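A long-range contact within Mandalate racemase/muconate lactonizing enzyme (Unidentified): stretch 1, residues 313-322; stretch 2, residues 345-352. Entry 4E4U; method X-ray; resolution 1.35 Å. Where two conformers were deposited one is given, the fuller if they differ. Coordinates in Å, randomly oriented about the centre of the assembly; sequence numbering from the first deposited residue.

Stretch 1 (313-322) GPVGAAASIQ
Stretch 2, residues 345-352: EVVKTPIR

The side-chain contacts between residues 313-322 and 345-352 are all apolar, and no hydrogen bond crosses between the stretches; 256 Å² of surface, both sides summed, is buried as the first turns of a helix pack against an irregular segment. The nearest CA atoms across the contact are those of Pro314 and Ile351, 7.3 Å apart.

Stretch 1 opens with Gly313 (phi/psi -83/180) at the N-cap position. It makes no contact with stretch 2, but its carbonyl starts the helical ladder, with Ala317 N to Gly313 O at 3.2 Å. An ideal CB here would lie 2.9 Å from Pro314 CD, so the absence of a side chain suits the site.

Pro314 (-77/-13) begins the helix, a position where proline costs no backbone hydrogen bond. Its CA-to-CB bond points toward stretch 2, the ring is C-gamma endo, and the residue is the main point of attachment from this side, with 70 Å² covered. Pro314 CG lies 3.6 Å from Val346 CG1 and also 3.6 Å from Val347 CG1, while Pro314 CB approaches Ile351 CD1 at 4.0 Å. The two valines, consecutive in sequence, both reach the ring, though from different backbone conformations: Val346 is at -81/-6 with chi1 80° (p), whereas Val347 is extended at -121/161 with chi1 -68° (m). Each directs its CA-to-CB bond toward the helix.

Val315 (chi1 173°, t) points sideways and Gly316 is out of reach, as the helix turns them from the interface. One turn beyond Gly313, Ala317 (-62/-45) again points toward stretch 2, and its CB meets Ile351 CD1 at 3.6 Å. The small methyl lets the isoleucine tip come close to the helix backbone: Ile351 CD1 also lies 3.8 Å from Pro314 O and 4.3 Å from Ala318 N, two atoms already joined by a helical hydrogen bond of 2.9 Å. Ala319 and Ser320 (chi1 -160°, t) are out of reach; Ser320 OG is hydrogen-bonded elsewhere in the structure.

Ile321 (-64/-40; chi1 -72°, m; chi2 158°, t) lies one turn after Ala317, with Ile321 N hydrogen-bonded to Ala317 O at 2.9 Å. Its longer side chain spans the remaining gap, placing Ile321 CD1 3.8 Å from Ile351 CG2. Gln322 follows, beyond contact.

Ile351 (-63/136; chi1 -63°, m; chi2 168°, t) is thus the principal residue of stretch 2, with 81 Å² covered. Between it and the valines, Lys348 and Thr349 are exposed and out of reach, and Pro350 (-64/157) points away, so that Val346, Val347 and Ile351 alone in stretch 2 supply the side chains that touch the helix.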

# COMPACT_ATOMS: atom_id res chain seq x y z
N GLY A 313 -3.91 -19.38 38.33
CA GLY A 313 -3.23 -20.21 39.31
C GLY A 313 -1.78 -20.54 39.00
O GLY A 313 -1.23 -20.13 37.98
N PRO A 314 -1.14 -21.29 39.91
CA PRO A 314 0.29 -21.58 39.76
C PRO A 314 0.59 -22.65 38.72
O PRO A 314 1.74 -22.80 38.34
CB PRO A 314 0.68 -22.07 41.16
CG PRO A 314 -0.57 -22.67 41.69
CD PRO A 314 -1.68 -21.79 41.18
N VAL A 315 -0.42 -23.39 38.26
CA VAL A 315 -0.17 -24.39 37.23
C VAL A 315 0.03 -23.70 35.88
O VAL A 315 1.00 -23.98 35.17
CB VAL A 315 -1.28 -25.46 37.17
CG1 VAL A 315 -1.08 -26.38 35.97
CG2 VAL A 315 -1.31 -26.26 38.48
N GLY A 316 -0.86 -22.78 35.53
CA GLY A 316 -0.66 -21.96 34.35
C GLY A 316 0.62 -21.15 34.45
O GLY A 316 1.33 -20.98 33.46
N ALA A 317 0.94 -20.67 35.65
CA ALA A 317 2.20 -19.94 35.85
C ALA A 317 3.40 -20.84 35.57
O ALA A 317 4.34 -20.43 34.88
CB ALA A 317 2.27 -19.36 37.25
N ALA A 318 3.35 -22.07 36.09
CA ALA A 318 4.43 -23.02 35.84
C ALA A 318 4.63 -23.26 34.35
O ALA A 318 5.76 -23.28 33.86
CB ALA A 318 4.18 -24.32 36.57
N ALA A 319 3.53 -23.43 33.61
CA ALA A 319 3.63 -23.62 32.17
C ALA A 319 4.24 -22.39 31.49
O ALA A 319 5.07 -22.51 30.58
CB ALA A 319 2.26 -23.95 31.58
N SER A 320 3.83 -21.22 31.95
CA SER A 320 4.34 -19.97 31.41
C SER A 320 5.85 -19.86 31.61
O SER A 320 6.58 -19.41 30.72
CB SER A 320 3.61 -18.80 32.07
OG SER A 320 3.72 -17.64 31.29
N ILE A 321 6.30 -20.28 32.79
CA ILE A 321 7.71 -20.28 33.13
C ILE A 321 8.48 -21.24 32.22
O ILE A 321 9.59 -20.94 31.79
CB ILE A 321 7.88 -20.65 34.62
CG1 ILE A 321 7.41 -19.47 35.48
CG2 ILE A 321 9.32 -21.05 34.93
CD1 ILE A 321 7.02 -19.85 36.90
N GLN A 322 7.89 -22.40 31.92
CA GLN A 322 8.52 -23.34 31.00
C GLN A 322 8.76 -22.70 29.63
O GLN A 322 9.85 -22.81 29.06
CB GLN A 322 7.69 -24.61 30.85
CG GLN A 322 7.59 -25.43 32.12
CD GLN A 322 8.89 -26.09 32.51
OE1 GLN A 322 9.55 -26.72 31.68
NE2 GLN A 322 9.27 -25.96 33.77
N GLU A 345 0.07 -22.28 48.63
CA GLU A 345 -0.65 -23.27 49.43
C GLU A 345 -1.23 -24.41 48.58
O GLU A 345 -1.27 -25.56 49.02
CB GLU A 345 -1.77 -22.60 50.22
CG GLU A 345 -2.34 -23.49 51.31
CD GLU A 345 -3.51 -22.86 52.04
OE1 GLU A 345 -3.89 -21.72 51.69
OE2 GLU A 345 -4.04 -23.50 52.97
N VAL A 346 -1.66 -24.09 47.37
CA VAL A 346 -2.38 -25.06 46.56
C VAL A 346 -1.46 -26.05 45.82
O VAL A 346 -1.94 -27.00 45.20
CB VAL A 346 -3.35 -24.35 45.58
CG1 VAL A 346 -2.61 -23.82 44.36
CG2 VAL A 346 -4.50 -25.27 45.19
N VAL A 347 -0.15 -25.85 45.92
CA VAL A 347 0.80 -26.77 45.27
C VAL A 347 1.77 -27.39 46.28
O VAL A 347 1.95 -26.87 47.38
CB VAL A 347 1.60 -26.10 44.13
CG1 VAL A 347 0.68 -25.76 42.95
CG2 VAL A 347 2.34 -24.87 44.64
N LYS A 348 2.38 -28.51 45.89
CA LYS A 348 3.31 -29.22 46.76
C LYS A 348 4.64 -28.47 46.90
O LYS A 348 5.20 -28.40 47.99
CB LYS A 348 3.57 -30.63 46.22
CG LYS A 348 2.32 -31.50 46.10
CD LYS A 348 1.77 -31.90 47.46
CE LYS A 348 2.65 -32.96 48.13
NZ LYS A 348 2.14 -33.36 49.48
N THR A 349 5.12 -27.93 45.79
CA THR A 349 6.36 -27.16 45.77
C THR A 349 6.08 -25.82 45.11
O THR A 349 5.86 -25.76 43.91
CB THR A 349 7.46 -27.89 44.97
OG1 THR A 349 7.77 -29.14 45.58
CG2 THR A 349 8.72 -27.04 44.89
N PRO A 350 6.07 -24.74 45.89
CA PRO A 350 5.75 -23.42 45.32
C PRO A 350 6.75 -22.91 44.29
O PRO A 350 7.91 -23.31 44.25
CB PRO A 350 5.75 -22.49 46.54
CG PRO A 350 6.45 -23.24 47.62
CD PRO A 350 6.14 -24.69 47.36
N ILE A 351 6.26 -22.01 43.43
CA ILE A 351 7.11 -21.31 42.48
C ILE A 351 8.11 -20.46 43.26
O ILE A 351 7.75 -19.80 44.23
CB ILE A 351 6.27 -20.42 41.57
CG1 ILE A 351 5.32 -21.30 40.75
CG2 ILE A 351 7.15 -19.57 40.67
CD1 ILE A 351 4.25 -20.54 40.04
N ARG A 352 9.37 -20.51 42.83
CA ARG A 352 10.45 -19.81 43.51
C ARG A 352 10.70 -18.41 42.93
O ARG A 352 10.87 -18.25 41.71
CB ARG A 352 11.72 -20.64 43.43
CG ARG A 352 12.88 -20.08 44.23
CD ARG A 352 14.09 -20.99 44.12
NE ARG A 352 15.23 -20.45 44.84
CZ ARG A 352 15.76 -21.00 45.93
NH1 ARG A 352 15.24 -22.12 46.43
NH2 ARG A 352 16.79 -20.43 46.52